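Local coordinates for NAD nucleotidase (Haemophilus influenzae, PDB 3ZTV) that hydrolyses NAD in the periplasm, as a pyrophosphatase and as an NMN nucleotidase, to adenosine and nicotinamide riboside, and cleaves 5'-AMP and related nucleotides, at the interface of chains A and B. Residues are numbered along the deposited sequence; one frame, centred on the assembly and turned at random. Chains: chain A/B, NAD nucleotidase.

Contact 1: the interface of chains A and B. Residues chain A 126, 129, 177, 182, 185-186; chain B 181, 185, 188.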
loop_
_atom_site.group_PDB
_atom_site.type_symbol
_atom_site.label_atom_id
_atom_site.label_comp_id
_atom_site.label_asym_id
_atom_site.label_seq_id
_atom_site.Cartn_x
_atom_site.Cartn_y
_atom_site.Cartn_z
ATOM N N ALA A 126 3.074 10.830 10.432
ATOM C CA ALA A 126 3.750 10.670 9.146
ATOM C C ALA A 126 2.863 10.110 8.034
ATOM O O ALA A 126 3.185 10.292 6.867
ATOM C CB ALA A 126 4.996 9.798 9.305
ATOM N N ILE A 129 -1.670 13.177 6.014
ATOM C CA ILE A 129 -1.026 14.312 5.351
ATOM C C ILE A 129 -2.068 15.238 4.698
ATOM O O ILE A 129 -2.696 14.868 3.708
ATOM C CB ILE A 129 0.016 13.842 4.282
ATOM C CG1 ILE A 129 0.996 12.823 4.879
ATOM C CG2 ILE A 129 0.799 15.031 3.757
ATOM C CD1 ILE A 129 2.025 12.285 3.858
ATOM N N TYR A 177 -1.953 7.090 4.436
ATOM C CA TYR A 177 -1.036 6.126 3.828
ATOM C C TYR A 177 -0.821 4.904 4.722
ATOM O O TYR A 177 -0.871 4.988 5.958
ATOM C CB TYR A 177 0.277 6.828 3.455
ATOM C CG TYR A 177 0.010 7.866 2.389
ATOM C CD1 TYR A 177 -0.007 7.516 1.042
ATOM C CD2 TYR A 177 -0.314 9.179 2.725
ATOM C CE1 TYR A 177 -0.299 8.452 0.060
ATOM C CE2 TYR A 177 -0.605 10.121 1.751
ATOM C CZ TYR A 177 -0.600 9.754 0.423
ATOM O OH TYR A 177 -0.913 10.695 -0.542
ATOM N N THR A 182 4.589 3.259 5.410
ATOM C CA THR A 182 5.057 4.541 5.923
ATOM C C THR A 182 6.162 4.356 6.958
ATOM O O THR A 182 7.170 5.068 6.940
ATOM C CB THR A 182 3.904 5.402 6.508
ATOM O OG1 THR A 182 2.934 5.667 5.482
ATOM C CG2 THR A 182 4.453 6.710 7.086
ATOM N N ILE A 185 9.437 3.287 5.077
ATOM C CA ILE A 185 9.996 4.320 4.221
ATOM C C ILE A 185 10.550 5.454 5.087
ATOM O O ILE A 185 11.646 5.965 4.827
ATOM C CB ILE A 185 8.955 4.826 3.205
ATOM C CG1 ILE A 185 8.536 3.700 2.247
ATOM C CG2 ILE A 185 9.482 6.041 2.435
ATOM C CD1 ILE A 185 9.710 2.962 1.584
ATOM N N MET A 186 9.815 5.831 6.138
ATOM C CA MET A 186 10.307 6.879 7.036
ATOM C C MET A 186 11.620 6.473 7.704
ATOM O O MET A 186 12.573 7.255 7.740
ATOM C CB MET A 186 9.277 7.210 8.121
ATOM C CG MET A 186 8.054 7.972 7.607
ATOM S SD MET A 186 8.415 9.626 6.928
ATOM C CE MET A 186 9.136 10.418 8.362
ATOM N N ALA B 181 2.785 5.462 -2.533
ATOM C CA ALA B 181 3.027 5.725 -1.118
ATOM C C ALA B 181 4.468 6.141 -0.865
ATOM O O ALA B 181 4.743 7.085 -0.132
ATOM C CB ALA B 181 2.656 4.525 -0.255
ATOM N N ILE B 185 5.526 9.718 0.823
ATOM C CA ILE B 185 6.138 9.702 2.140
ATOM C C ILE B 185 7.553 10.280 2.051
ATOM O O ILE B 185 7.962 11.077 2.904
ATOM C CB ILE B 185 6.130 8.285 2.743
ATOM C CG1 ILE B 185 4.692 7.796 2.968
ATOM C CG2 ILE B 185 6.943 8.234 4.041
ATOM C CD1 ILE B 185 3.801 8.780 3.743
ATOM N N ASN B 188 7.252 14.067 1.529
ATOM C CA ASN B 188 6.708 14.729 2.718
ATOM C C ASN B 188 7.761 14.899 3.795
ATOM O O ASN B 188 7.823 15.937 4.464
ATOM C CB ASN B 188 5.494 13.971 3.260
ATOM C CG ASN B 188 4.780 14.739 4.367
ATOM O OD1 ASN B 188 4.304 15.856 4.147
ATOM N ND2 ASN B 188 4.688 14.135 5.562
HETATM O O HOH W 1 5.465 11.356 5.784
#
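B:Ile185 plugs into a pocket of chain A in this helix-to-groove contact of a 5'-nucleotidase, made by the calcineurin-like metallophosphoesterase part of each copy. The delta-methyl CD1 of B:Ile185 reaches to 3.5 Å from the carbonyl O of A:Ala126 and 3.7 Å from the hydroxyl OG1 of A:Thr182, and passes A:Tyr177 at that side chain's CB. The other branch does separate work: methyl CG2 of B:Ile185 lies 3.5 Å from the thioether SD of A:Met186, whose chain meets the isoleucine at about a right angle, and 3.7 Å from CG2 of A:Ile185. With CG1 anti to the carbonyl carbon (chi1 -64°) and CG2 anti to the backbone N, the branches of B:Ile185 diverge, CD1 towards A:Ala126, A:Tyr177 and A:Thr182, CG2 towards A:Met186 and A:Ile185, further along the same helix. One turn on, B:Asn188 meets A:Ile129 from the opposite direction. The methyls of A:Ile129 cover one face of the amide, CD1 near CG and ND2, and CG2 3.6 Å from OD1 of B:Asn188. CD1 of A:Ile129 also lies 3.9 Å from CD1 of B:Ile185. ND2 of B:Asn188 donates to water 1 over 2.9 Å, nearly straight at 167°, and the water lies 2.7 Å from the carbonyl O of A:Ala126. In the second shell, helix 179-191 of chain B sets the spacing of B:Ala181, B:Ile185 and B:Asn188, while strand 128-130 and helix 179-191 of chain A carry much of the receiving surface.

Contact 2: the interface of chains A and B. Residues chain A 184-185, 188; chain B 126, 129, 142.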
loop_
_atom_site.group_PDB
_atom_site.type_symbol
_atom_site.label_atom_id
_atom_site.label_comp_id
_atom_site.label_asym_id
_atom_site.label_seq_id
_atom_site.Cartn_x
_atom_site.Cartn_y
_atom_site.Cartn_z
ATOM N N GLN A 184 8.304 1.909 7.289
ATOM C CA GLN A 184 9.579 1.492 6.703
ATOM C C GLN A 184 10.229 2.584 5.885
ATOM O O GLN A 184 11.435 2.793 5.978
ATOM C CB GLN A 184 9.444 0.243 5.837
ATOM C CG GLN A 184 10.790 -0.279 5.287
ATOM C CD GLN A 184 11.764 -0.676 6.398
ATOM O OE1 GLN A 184 12.469 0.165 6.968
ATOM N NE2 GLN A 184 11.791 -1.954 6.716
ATOM N N ILE A 185 9.437 3.287 5.077
ATOM C CA ILE A 185 9.996 4.320 4.221
ATOM C C ILE A 185 10.550 5.454 5.087
ATOM O O ILE A 185 11.646 5.965 4.827
ATOM C CB ILE A 185 8.955 4.826 3.205
ATOM C CG1 ILE A 185 8.536 3.700 2.247
ATOM C CG2 ILE A 185 9.482 6.041 2.435
ATOM C CD1 ILE A 185 9.710 2.962 1.584
ATOM N N ASN A 188 13.766 4.200 6.758
ATOM C CA ASN A 188 14.833 3.993 5.775
ATOM C C ASN A 188 15.482 5.302 5.368
ATOM O O ASN A 188 16.705 5.380 5.206
ATOM C CB ASN A 188 14.311 3.242 4.548
ATOM C CG ASN A 188 15.433 2.829 3.602
ATOM O OD1 ASN A 188 16.337 2.083 3.991
ATOM N ND2 ASN A 188 15.372 3.300 2.347
ATOM N N ALA B 126 14.301 4.271 -3.582
ATOM C CA ALA B 126 13.655 4.458 -2.283
ATOM C C ALA B 126 12.646 3.369 -1.920
ATOM O O ALA B 126 12.344 3.205 -0.744
ATOM C CB ALA B 126 12.986 5.830 -2.216
ATOM N N ILE B 129 14.391 -2.121 -0.999
ATOM C CA ILE B 129 15.179 -2.011 0.230
ATOM C C ILE B 129 15.704 -3.386 0.678
ATOM O O ILE B 129 14.929 -4.235 1.116
ATOM C CB ILE B 129 14.360 -1.348 1.386
ATOM C CG1 ILE B 129 13.725 -0.029 0.925
ATOM C CG2 ILE B 129 15.261 -1.073 2.575
ATOM C CD1 ILE B 129 12.861 0.654 2.012
ATOM N N PRO B 142 18.120 5.739 -0.717
ATOM C CA PRO B 142 16.783 6.112 -1.202
ATOM C C PRO B 142 16.729 7.483 -1.890
ATOM O O PRO B 142 15.899 7.686 -2.780
ATOM C CB PRO B 142 15.932 6.111 0.080
ATOM C CG PRO B 142 16.930 6.372 1.183
ATOM C CD PRO B 142 18.168 5.625 0.756
HETATM O O HOH W 2 12.972 4.669 1.485
#
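The delta-methyl and CG2 of B:Ile129 lie over one face of the A:Asn188 amide, the side chains coming from opposite directions, where helix 179-191 of one 5'-nucleotidase subunit faces strand 128-130 of the other, within the metallophosphoesterase fold. This pairing is the B:Asn188 arrangement recurring with the chains exchanged. Among the apolar contacts, the extended chi2 of B:Ile129 (178°) carries CD1 forward to the helix, where it also packs against CD1 of A:Ile185. Beside them the aliphatic part of A:Gln184 slides past the isoleucine in the opposite direction, CG of A:Gln184 touching CD1 of B:Ile129 at 4.0 Å. A second apolar surface comes from B:Pro142, whose ring carbon CG lies 3.6 Å from ND2 of A:Asn188; the ring and the asparagine side chain run at a slant to one another. CB of B:Pro142 is nearly as near, 3.7 Å from ND2 of A:Asn188. The amide is thus sandwiched, with isoleucine methyls on one face and, on the other side of its plane, the proline near ND2. A polar link runs through water: ND2 of A:Asn188 gives a hydrogen bond to water 2, which in turn meets the backbone O of B:Ala126, matching the bridge at the twin site. With CG of A:Asn188 turned away from its own backbone N (chi1 -172°), the amide extends towards chain B, and the bond to water probably fixes which end of it is NH2, leaving OD1 by CG2 of B:Ile129.

Contact 3: the interface of chains A and B. Residues chain A 143, 189, 193; chain B 142-143, 193.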
loop_
_atom_site.group_PDB
_atom_site.type_symbol
_atom_site.label_atom_id
_atom_site.label_comp_id
_atom_site.label_asym_id
_atom_site.label_seq_id
_atom_site.Cartn_x
_atom_site.Cartn_y
_atom_site.Cartn_z
ATOM N N TYR A 143 7.854 13.709 11.525
ATOM C CA TYR A 143 8.848 13.218 12.484
ATOM C C TYR A 143 9.555 14.403 13.121
ATOM O O TYR A 143 9.386 15.547 12.693
ATOM C CB TYR A 143 9.880 12.294 11.813
ATOM C CG TYR A 143 10.874 13.025 10.926
ATOM C CD1 TYR A 143 10.529 13.427 9.629
ATOM C CD2 TYR A 143 12.151 13.341 11.383
ATOM C CE1 TYR A 143 11.435 14.098 8.815
ATOM C CE2 TYR A 143 13.057 14.030 10.575
ATOM C CZ TYR A 143 12.691 14.397 9.291
ATOM O OH TYR A 143 13.579 15.075 8.473
ATOM N N ALA A 189 14.663 6.336 5.215
ATOM C CA ALA A 189 15.163 7.652 4.835
ATOM C C ALA A 189 16.030 8.291 5.912
ATOM O O ALA A 189 16.962 9.039 5.611
ATOM C CB ALA A 189 14.009 8.573 4.472
ATOM N N GLN A 193 21.131 9.954 7.403
ATOM C CA GLN A 193 21.359 11.161 8.184
ATOM C C GLN A 193 22.168 10.852 9.442
ATOM O O GLN A 193 22.361 11.722 10.292
ATOM C CB GLN A 193 20.034 11.831 8.531
ATOM C CG GLN A 193 19.223 12.189 7.297
ATOM C CD GLN A 193 17.839 12.686 7.626
ATOM O OE1 GLN A 193 17.664 13.574 8.466
ATOM N NE2 GLN A 193 16.837 12.112 6.970
ATOM N N PRO B 142 18.120 5.739 -0.717
ATOM C CA PRO B 142 16.783 6.112 -1.202
ATOM C C PRO B 142 16.729 7.483 -1.890
ATOM O O PRO B 142 15.899 7.686 -2.780
ATOM C CB PRO B 142 15.932 6.111 0.080
ATOM C CG PRO B 142 16.930 6.372 1.183
ATOM C CD PRO B 142 18.168 5.625 0.756
ATOM N N TYR B 143 17.593 8.408 -1.492
ATOM C CA TYR B 143 17.589 9.758 -2.060
ATOM C C TYR B 143 18.962 10.383 -1.877
ATOM O O TYR B 143 19.819 9.835 -1.179
ATOM C CB TYR B 143 16.519 10.651 -1.405
ATOM C CG TYR B 143 16.865 11.084 0.010
ATOM C CD1 TYR B 143 16.679 10.221 1.099
ATOM C CD2 TYR B 143 17.401 12.343 0.268
ATOM C CE1 TYR B 143 16.996 10.612 2.394
ATOM C CE2 TYR B 143 17.736 12.734 1.565
ATOM C CZ TYR B 143 17.523 11.863 2.622
ATOM O OH TYR B 143 17.844 12.235 3.916
ATOM N N GLN B 193 13.096 19.794 6.092
ATOM C CA GLN B 193 14.527 20.029 5.965
ATOM C C GLN B 193 14.803 21.280 5.135
ATOM O O GLN B 193 15.954 21.578 4.815
ATOM C CB GLN B 193 15.218 18.807 5.367
ATOM C CG GLN B 193 14.997 17.552 6.195
ATOM C CD GLN B 193 15.520 16.307 5.526
ATOM O OE1 GLN B 193 16.666 16.263 5.069
ATOM N NE2 GLN B 193 14.680 15.280 5.456
#
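The ring of B:Tyr143 receives the backbone carbonyl O of A:Ala189 at its edge, in the plane of the ring, with that oxygen 3.6 Å from CE1 of the tyrosine; CB of A:Ala189 lies off the ring plane, 4.2 Å from CE1 of B:Tyr143. At the phenol end, OH of B:Tyr143 and the amide nitrogen NE2 of A:Gln193 make a close polar approach at 3.2 Å, without the geometry to be counted as a bond. Ring and amide planes stand 85° apart, almost perpendicular, and the two side chains cross at about a right angle. The aliphatic CG of A:Gln193 also lies 3.7 Å from OH of B:Tyr143. The same encounter recurs with the chains exchanged, between A:Tyr143 and B:Gln193. Between the two pairs the glutamine amides approach from opposite directions, NE2 of A:Gln193 and NE2 of B:Gln193 being 4.1 Å apart and the amide planes inclined by 33°. Each tyrosine has CG between its backbone N and carbonyl carbon (chi1 73°), which directs the phenol towards the partner subunit. Within chain A, NE2 of A:Gln193 makes a weak hydrogen bond to the carbonyl O of A:Ala189. In the fold, each tyrosine begins strand 143-148, A:Ala189 belongs to the last turn of helix 179-191, and each glutamine lies in the loop beyond that helix.

The three contacts form a continuous part of a two-fold symmetric interface: the C-alpha centres of contact 1 and contact 2 are about 10 Å apart, those of contact 1 and contact 3 about 11 Å, and those of contact 2 and contact 3 about 9 Å. Contacts 1 and 2 share A:Ile185 and partly repeat one arrangement with the chains exchanged; B:Pro142 joins contacts 2 and 3. Helix 179-191 contributes to all three, illustrating how one element can both insert side chains into the partner and receive them in a symmetric pair. The deposited dimer may reflect crystal packing, and the structure alone does not establish it as the working form.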